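PDB 3REN: glycosyl hydrolase, family 8 from Clostridium perfringens, which acts as an alpha-amylase with an (alpha/alpha)6-barrel fold, probably hydrolysing internal alpha-glucosidic bonds in starch-like polysaccharides. Local coordinates for residues 154-159 / 187-192; 174-179 / 191-196. All coordinates share one frame; numbering follows the deposited sequence.

Interaction 1: residues 154-159 / 187-192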
ATOM      1  N   GLU A 154      22.241  -3.153  -7.347  1.00 25.60           N
ATOM      2  CA  GLU A 154      21.073  -2.408  -7.783  1.00 25.00           C
ATOM      3  C   GLU A 154      19.704  -2.985  -7.393  1.00 23.70           C
ATOM      4  O   GLU A 154      18.693  -2.488  -7.865  1.00 23.76           O
ATOM      5  CB  GLU A 154      21.160  -2.117  -9.278  1.00 24.86           C
ATOM      6  CG  GLU A 154      22.252  -1.115  -9.607  1.00 29.84           C
ATOM      7  CD  GLU A 154      22.494  -1.001 -11.096  1.00 36.08           C
ATOM      8  OE1 GLU A 154      22.504   0.141 -11.616  1.00 37.67           O
ATOM      9  OE2 GLU A 154      22.664  -2.066 -11.743  1.00 40.04           O
ATOM     10  N   THR A 155      19.680  -4.022  -6.555  1.00 22.60           N
ATOM     11  CA  THR A 155      18.433  -4.598  -6.023  1.00 22.04           C
ATOM     12  C   THR A 155      18.245  -4.164  -4.545  1.00 20.50           C
ATOM     13  O   THR A 155      19.164  -4.315  -3.743  1.00 19.36           O
ATOM     14  CB  THR A 155      18.497  -6.144  -6.030  1.00 22.78           C
ATOM     15  OG1 THR A 155      18.664  -6.608  -7.366  1.00 25.90           O
ATOM     16  CG2 THR A 155      17.232  -6.796  -5.431  1.00 22.91           C
ATOM     17  N   LEU A 156      17.068  -3.646  -4.207  1.00 18.07           N
ATOM     18  CA  LEU A 156      16.680  -3.388  -2.818  1.00 17.44           C
ATOM     19  C   LEU A 156      16.059  -4.638  -2.180  1.00 17.47           C
ATOM     20  O   LEU A 156      15.088  -5.211  -2.700  1.00 17.71           O
ATOM     21  CB  LEU A 156      15.669  -2.214  -2.729  1.00 16.93           C
ATOM     22  CG  LEU A 156      16.030  -0.852  -3.314  1.00 16.05           C
ATOM     23  CD1 LEU A 156      15.011   0.227  -2.879  1.00 12.07           C
ATOM     24  CD2 LEU A 156      17.429  -0.479  -2.817  1.00 16.45           C
ATOM     25  N   VAL A 157      16.612  -5.058  -1.055  1.00 16.43           N
ATOM     26  CA  VAL A 157      16.031  -6.173  -0.318  1.00 16.10           C
ATOM     27  C   VAL A 157      14.986  -5.654   0.652  1.00 15.96           C
ATOM     28  O   VAL A 157      15.006  -4.442   1.004  1.00 15.69           O
ATOM     29  CB  VAL A 157      17.130  -7.007   0.409  1.00 16.25           C
ATOM     30  CG1 VAL A 157      18.186  -7.453  -0.623  1.00 17.45           C
ATOM     31  CG2 VAL A 157      17.772  -6.196   1.510  1.00 15.98           C
ATOM     32  N   ASP A 158      14.102  -6.562   1.081  1.00 14.71           N
ATOM     33  CA  ASP A 158      12.920  -6.216   1.825  1.00 16.15           C
ATOM     34  C   ASP A 158      13.219  -5.728   3.214  1.00 16.88           C
ATOM     35  O   ASP A 158      12.565  -4.801   3.683  1.00 17.10           O
ATOM     36  CB  ASP A 158      11.997  -7.428   2.023  1.00 14.90           C
ATOM     37  CG  ASP A 158      11.325  -7.900   0.736  1.00 16.55           C
ATOM     38  OD1 ASP A 158      11.345  -7.192  -0.317  1.00 15.34           O
ATOM     39  OD2 ASP A 158      10.749  -9.013   0.794  1.00 16.13           O
ATOM     40  N   TYR A 159      14.117  -6.429   3.911  1.00 17.18           N
ATOM     41  CA  TYR A 159      14.176  -6.361   5.387  1.00 17.27           C
ATOM     42  C   TYR A 159      15.517  -5.782   5.799  1.00 17.11           C
ATOM     43  O   TYR A 159      16.538  -6.108   5.210  1.00 14.73           O
ATOM     44  CB  TYR A 159      13.940  -7.770   6.014  1.00 18.91           C
ATOM     45  CG  TYR A 159      14.174  -7.803   7.522  1.00 20.49           C
ATOM     46  CD1 TYR A 159      13.146  -7.590   8.426  1.00 23.11           C
ATOM     47  CD2 TYR A 159      15.462  -7.973   8.021  1.00 23.66           C
ATOM     48  CE1 TYR A 159      13.398  -7.604   9.796  1.00 25.80           C
ATOM     49  CE2 TYR A 159      15.720  -7.965   9.343  1.00 24.44           C
ATOM     50  CZ  TYR A 159      14.711  -7.792  10.232  1.00 25.96           C
ATOM     51  OH  TYR A 159      15.076  -7.786  11.559  1.00 28.82           O
ATOM     52  N   LYS A 187      20.545  10.810 -10.522  1.00 30.24           N
ATOM     53  CA  LYS A 187      20.728   9.793 -11.517  1.00 29.95           C
ATOM     54  C   LYS A 187      21.111   8.434 -10.970  1.00 28.72           C
ATOM     55  O   LYS A 187      20.812   7.471 -11.572  1.00 28.94           O
ATOM     56  CB  LYS A 187      21.616  10.277 -12.666  1.00 30.38           C
ATOM     57  CG  LYS A 187      22.656   9.296 -13.167  1.00 32.79           C
ATOM     58  N   LYS A 188      21.734   8.355  -9.819  1.00 27.83           N
ATOM     59  CA  LYS A 188      22.035   7.015  -9.251  1.00 26.37           C
ATOM     60  C   LYS A 188      20.777   6.138  -9.145  1.00 25.38           C
ATOM     61  O   LYS A 188      20.873   4.916  -9.146  1.00 24.54           O
ATOM     62  CB  LYS A 188      22.740   7.069  -7.894  1.00 27.29           C
ATOM     63  CG  LYS A 188      22.038   7.882  -6.817  1.00 27.94           C
ATOM     64  CD  LYS A 188      22.964   8.114  -5.605  1.00 28.57           C
ATOM     65  CE  LYS A 188      22.356   9.210  -4.729  1.00 29.89           C
ATOM     66  NZ  LYS A 188      22.967   9.317  -3.374  1.00 29.21           N
ATOM     67  N   TRP A 189      19.602   6.765  -9.059  1.00 23.15           N
ATOM     68  CA  TRP A 189      18.353   5.999  -8.940  1.00 21.87           C
ATOM     69  C   TRP A 189      17.832   5.390 -10.240  1.00 21.48           C
ATOM     70  O   TRP A 189      16.920   4.553 -10.195  1.00 21.33           O
ATOM     71  CB  TRP A 189      17.267   6.792  -8.226  1.00 20.63           C
ATOM     72  CG  TRP A 189      17.496   6.803  -6.737  1.00 18.20           C
ATOM     73  CD1 TRP A 189      18.186   7.742  -6.022  1.00 15.99           C
ATOM     74  CD2 TRP A 189      17.073   5.812  -5.805  1.00 16.06           C
ATOM     75  NE1 TRP A 189      18.200   7.391  -4.687  1.00 16.82           N
ATOM     76  CE2 TRP A 189      17.517   6.218  -4.528  1.00 15.92           C
ATOM     77  CE3 TRP A 189      16.320   4.619  -5.922  1.00 16.40           C
ATOM     78  CZ2 TRP A 189      17.268   5.463  -3.360  1.00 15.95           C
ATOM     79  CZ3 TRP A 189      16.070   3.878  -4.762  1.00 16.23           C
ATOM     80  CH2 TRP A 189      16.542   4.304  -3.499  1.00 14.60           C
ATOM     81  N   GLU A 190      18.410   5.796 -11.384  1.00 22.19           N
ATOM     82  CA  GLU A 190      18.059   5.219 -12.706  1.00 21.42           C
ATOM     83  C   GLU A 190      18.427   3.761 -12.801  1.00 21.17           C
ATOM     84  O   GLU A 190      17.650   2.939 -13.327  1.00 20.63           O
ATOM     85  CB  GLU A 190      18.730   5.980 -13.855  1.00 22.36           C
ATOM     86  CG  GLU A 190      18.187   7.395 -14.006  1.00 25.18           C
ATOM     87  CD  GLU A 190      18.821   8.173 -15.155  1.00 32.06           C
ATOM     88  OE1 GLU A 190      19.780   7.662 -15.814  1.00 32.40           O
ATOM     89  OE2 GLU A 190      18.326   9.307 -15.396  1.00 34.27           O
ATOM     90  N   GLY A 191      19.620   3.437 -12.302  1.00 19.80           N
ATOM     91  CA  GLY A 191      20.069   2.061 -12.262  1.00 18.93           C
ATOM     92  C   GLY A 191      19.170   1.208 -11.376  1.00 18.45           C
ATOM     93  O   GLY A 191      18.901   0.045 -11.690  1.00 17.78           O
ATOM     94  N   ILE A 192      18.719   1.776 -10.258  1.00 17.81           N
ATOM     95  CA  ILE A 192      17.836   1.041  -9.342  1.00 17.61           C
ATOM     96  C   ILE A 192      16.490   0.795 -10.012  1.00 16.52           C
ATOM     97  O   ILE A 192      15.982  -0.330  -9.961  1.00 16.49           O
ATOM     98  CB  ILE A 192      17.605   1.788  -7.982  1.00 17.10           C
ATOM     99  CG1 ILE A 192      18.942   2.066  -7.272  1.00 20.94           C
ATOM    100  CG2 ILE A 192      16.758   0.959  -7.087  1.00 16.39           C
ATOM    101  CD1 ILE A 192      19.550   0.838  -6.647  1.00 19.23           C
TER
HETATM  102  O   HOH W   1      20.310  -1.460 -13.364  1.00 31.64           O
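The carbonyl oxygen of Gly-191 is gripped twice: water 1, which it shares with Glu-154, donates to Gly-191 O over 2.7 Å, and Lys-195 N, one turn further along the helix, donates to it in the regular helical way. The same water also donates, weakly, to Glu-154 OE2 (2.9 Å), and so links, if loosely, the acid to the helix backbone. Glu-154 reaches this place from a tight turn, where its positive phi of 61° bends the chain. Its CG stands beside the backbone N (chi1 -69°) and the chain then runs out extended, laying the carboxylate alongside the N-terminal part of helix 188-201, with OE1 3.2 Å from Gly-191 CA. Glycine suits the spot because its bare CA lets an acid group lie directly against the backbone. Glu-154 is exposed, so its charge can be solvated; the Lys-195 side chain packs on it while its NZ bonds to Gln-221.

Beneath this polar edge the contact is mostly apolar. Ile-192 uses both branches: CD1 is a methyl packed on a backbone carbonyl, 3.6 Å from Glu-154 O, while CG2, anti to the backbone N, turns to Leu-156 CG at 4.2 Å. Leu-156 points inward from its strand. Trp-189 starts away from the strand, but the end of its ring comes back toward it, presenting the CZ3 edge to Leu-156 CD1 (4.2 Å), and it also packs on Leu-147 of helix 133-150 and Leu-182 of helix 176-185. The branched leucine and isoleucine fill the buried ground between these helices and the strand. The arrangement is a beta-hairpin, strands 151-152 and 155-160 with Glu-154 in its turn, laid over the beginning of a helix in an (alpha/alpha)6 barrel.

Interaction 2: residues 174-179 / 191-196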
ATOM      1  N   LEU A 174       8.872  -3.146  -4.952  1.00 15.07           N
ATOM      2  CA  LEU A 174       9.595  -2.396  -5.993  1.00 16.17           C
ATOM      3  C   LEU A 174       8.730  -1.255  -6.521  1.00 17.50           C
ATOM      4  O   LEU A 174       8.059  -1.379  -7.575  1.00 17.71           O
ATOM      5  CB  LEU A 174      10.092  -3.314  -7.119  1.00 15.86           C
ATOM      6  CG  LEU A 174      11.030  -4.406  -6.600  1.00 15.95           C
ATOM      7  CD1 LEU A 174      11.220  -5.419  -7.692  1.00 16.21           C
ATOM      8  CD2 LEU A 174      12.366  -3.823  -6.120  1.00 16.86           C
ATOM      9  N   ASP A 175       8.749  -0.150  -5.753  1.00 17.10           N
ATOM     10  CA  ASP A 175       7.893   1.005  -5.958  1.00 16.80           C
ATOM     11  C   ASP A 175       8.484   1.855  -7.091  1.00 16.65           C
ATOM     12  O   ASP A 175       9.147   2.856  -6.859  1.00 16.34           O
ATOM     13  CB  ASP A 175       7.891   1.787  -4.649  1.00 17.39           C
ATOM     14  CG  ASP A 175       6.838   2.868  -4.579  1.00 19.00           C
ATOM     15  OD1 ASP A 175       6.336   3.335  -5.624  1.00 19.90           O
ATOM     16  OD2 ASP A 175       6.525   3.279  -3.429  1.00 22.31           O
ATOM     17  N   LEU A 176       8.169   1.472  -8.295  1.00 16.44           N
ATOM     18  CA  LEU A 176       8.677   2.114  -9.463  1.00 17.21           C
ATOM     19  C   LEU A 176       8.375   3.614  -9.489  1.00 16.70           C
ATOM     20  O   LEU A 176       9.232   4.342  -9.842  1.00 17.26           O
ATOM     21  CB  LEU A 176       8.105   1.478 -10.724  1.00 18.37           C
ATOM     22  CG  LEU A 176       8.863   0.349 -11.400  1.00 19.72           C
ATOM     23  CD1 LEU A 176       9.819  -0.333 -10.591  1.00 21.82           C
ATOM     24  CD2 LEU A 176       8.183  -0.489 -12.432  1.00 18.81           C
ATOM     25  N   PRO A 177       7.185   4.051  -9.106  1.00 16.25           N
ATOM     26  CA  PRO A 177       6.899   5.489  -9.148  1.00 16.91           C
ATOM     27  C   PRO A 177       7.820   6.292  -8.236  1.00 16.02           C
ATOM     28  O   PRO A 177       8.267   7.362  -8.632  1.00 16.07           O
ATOM     29  CB  PRO A 177       5.427   5.598  -8.669  1.00 16.14           C
ATOM     30  CG  PRO A 177       4.875   4.256  -9.016  1.00 17.58           C
ATOM     31  CD  PRO A 177       5.991   3.285  -8.728  1.00 15.54           C
ATOM     32  N   THR A 178       8.095   5.784  -7.040  1.00 15.82           N
ATOM     33  CA  THR A 178       9.002   6.463  -6.128  1.00 15.29           C
ATOM     34  C   THR A 178      10.417   6.492  -6.743  1.00 15.59           C
ATOM     35  O   THR A 178      11.096   7.516  -6.701  1.00 15.75           O
ATOM     36  CB  THR A 178       9.007   5.755  -4.760  1.00 16.46           C
ATOM     37  OG1 THR A 178       7.665   5.719  -4.225  1.00 16.82           O
ATOM     38  CG2 THR A 178       9.924   6.471  -3.792  1.00 13.32           C
HETATM   39  N   MSE A 179      10.862   5.379  -7.325  1.00 14.27           N
HETATM   40  CA  MSE A 179      12.211   5.328  -7.914  1.00 15.19           C
HETATM   41  C   MSE A 179      12.350   6.301  -9.099  1.00 16.05           C
HETATM   42  O   MSE A 179      13.412   6.877  -9.318  1.00 16.95           O
HETATM   43  CB  MSE A 179      12.621   3.902  -8.323  1.00 13.56           C
HETATM   44  CG  MSE A 179      12.785   2.971  -7.132  1.00 14.27           C
HETATM   45 SE   MSE A 179      12.768   1.145  -7.801  1.00 15.96          SE
HETATM   46  CE  MSE A 179      12.806   0.126  -6.154  1.00 15.72           C
ATOM     47  N   GLY A 191      19.620   3.437 -12.302  1.00 19.80           N
ATOM     48  CA  GLY A 191      20.069   2.061 -12.262  1.00 18.93           C
ATOM     49  C   GLY A 191      19.170   1.208 -11.376  1.00 18.45           C
ATOM     50  O   GLY A 191      18.901   0.045 -11.690  1.00 17.78           O
ATOM     51  N   ILE A 192      18.719   1.776 -10.258  1.00 17.81           N
ATOM     52  CA  ILE A 192      17.836   1.041  -9.342  1.00 17.61           C
ATOM     53  C   ILE A 192      16.490   0.795 -10.012  1.00 16.52           C
ATOM     54  O   ILE A 192      15.982  -0.330  -9.961  1.00 16.49           O
ATOM     55  CB  ILE A 192      17.605   1.788  -7.982  1.00 17.10           C
ATOM     56  CG1 ILE A 192      18.942   2.066  -7.272  1.00 20.94           C
ATOM     57  CG2 ILE A 192      16.758   0.959  -7.087  1.00 16.39           C
ATOM     58  CD1 ILE A 192      19.550   0.838  -6.647  1.00 19.23           C
ATOM     59  N   TYR A 193      15.915   1.855 -10.618  1.00 16.78           N
ATOM     60  CA  TYR A 193      14.688   1.747 -11.403  1.00 17.26           C
ATOM     61  C   TYR A 193      14.788   0.676 -12.488  1.00 17.37           C
ATOM     62  O   TYR A 193      13.860  -0.138 -12.639  1.00 17.15           O
ATOM     63  CB  TYR A 193      14.285   3.094 -12.059  1.00 16.55           C
ATOM     64  CG  TYR A 193      12.960   3.021 -12.822  1.00 18.88           C
ATOM     65  CD1 TYR A 193      12.889   2.483 -14.112  1.00 18.30           C
ATOM     66  CD2 TYR A 193      11.773   3.489 -12.242  1.00 18.44           C
ATOM     67  CE1 TYR A 193      11.702   2.420 -14.788  1.00 17.72           C
ATOM     68  CE2 TYR A 193      10.577   3.431 -12.917  1.00 18.44           C
ATOM     69  CZ  TYR A 193      10.545   2.902 -14.186  1.00 20.71           C
ATOM     70  OH  TYR A 193       9.354   2.866 -14.864  1.00 22.45           O
ATOM     71  N   GLU A 194      15.885   0.689 -13.248  1.00 17.84           N
ATOM     72  CA  GLU A 194      16.100  -0.265 -14.360  1.00 19.60           C
ATOM     73  C   GLU A 194      16.191  -1.719 -13.865  1.00 19.17           C
ATOM     74  O   GLU A 194      15.593  -2.616 -14.463  1.00 18.67           O
ATOM     75  CB  GLU A 194      17.347   0.064 -15.193  1.00 20.18           C
ATOM     76  CG  GLU A 194      17.331   1.421 -15.916  1.00 27.30           C
ATOM     77  CD  GLU A 194      16.284   1.525 -17.050  1.00 36.80           C
ATOM     78  OE1 GLU A 194      16.214   0.611 -17.913  1.00 39.73           O
ATOM     79  OE2 GLU A 194      15.541   2.540 -17.097  1.00 41.65           O
ATOM     80  N   LYS A 195      16.929  -1.947 -12.777  1.00 18.43           N
ATOM     81  CA  LYS A 195      17.001  -3.288 -12.193  1.00 18.07           C
ATOM     82  C   LYS A 195      15.655  -3.777 -11.628  1.00 17.64           C
ATOM     83  O   LYS A 195      15.218  -4.899 -11.929  1.00 17.13           O
ATOM     84  CB  LYS A 195      18.113  -3.387 -11.156  1.00 18.96           C
ATOM     85  CG  LYS A 195      18.212  -4.757 -10.430  1.00 20.88           C
ATOM     86  CD  LYS A 195      18.610  -5.913 -11.382  1.00 25.78           C
ATOM     87  CE  LYS A 195      18.931  -7.186 -10.601  1.00 25.91           C
ATOM     88  NZ  LYS A 195      18.943  -8.415 -11.456  1.00 30.19           N
ATOM     89  N   SER A 196      15.012  -2.935 -10.824  1.00 17.38           N
ATOM     90  CA  SER A 196      13.657  -3.167 -10.308  1.00 16.79           C
ATOM     91  C   SER A 196      12.658  -3.522 -11.413  1.00 17.52           C
ATOM     92  O   SER A 196      11.944  -4.542 -11.330  1.00 16.17           O
ATOM     93  CB  SER A 196      13.173  -1.917  -9.554  1.00 16.81           C
ATOM     94  OG  SER A 196      14.041  -1.677  -8.452  1.00 13.90           O
TER
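Met-179, present as selenomethionine, lays the end of its long chain on Ser-196: SE lies 3.2 Å from Ser-196 OG, and the methyl CE is equally near that oxygen. CG stands beside the backbone N and the rest is extended (chi2 163°). The unbranched methionine chain, here with selenium in place of sulfur, thereby reaches across to the neighbouring helix, where the small serine lets its end come close. Leu-174 CD2 approaches the same hydroxyl, Ser-196 OG, at 3.6 Å, while Leu-176 CD1 covers Ser-196 CB.

Tyr-193 makes the other half of the contact. Its CG is anti to the backbone N (chi1 -177°), which swings the ring across toward helix 176-185. There the ring's edge meets Leu-176 O in the ring plane, 3.5 Å from CE2, and Met-179 CB borders CD2 along that edge. The Leu-176 side chain crosses the tyrosine at about a right angle.

In the next shell, Ser-196 OG donates to Ile-192 O over 2.8 Å from above the carbonyl plane. This donation gives the buried hydroxyl proton a partner in its own helix; Ile-192 O takes Ser-196 N as well. The phenol OH of Tyr-193 is bonded to Glu-246, which holds the far end of the ring. Asp-175 is the N-cap of helix 176-185, accepting weakly from Thr-178 N, and Pro-177, which lacks an N-H, fits the first turn. With Leu-174 nearest Ser-196 and Met-179 nearest Tyr-193, two consecutive helices run antiparallel, joined by a short loop, the helical hairpin from which (alpha/alpha)6 barrels are built.

Interactions 1 and 2 both use helix 188-201, their centres about 6 Å apart. They share Gly-191 and Ile-192: CD1 of Ile-192 packs on Glu-154, while its CG2 touches both Leu-156 and, at 4.1 Å, the SE atom of Met-179. The two also touch directly. Leu-156 CD1 stands 3.9 Å from Met-179 CE, making one continuous apolar layer from hairpin to helix pair, and Thr-155 OG1 is 3.3 Å from Lys-195 CE, a further packing contact. Both contacts lie on the same side of the molecule's centre, their own centres about 19 and 16 Å from it, joining hairpin 151-160 and helix 176-185 to one helix of the barrel.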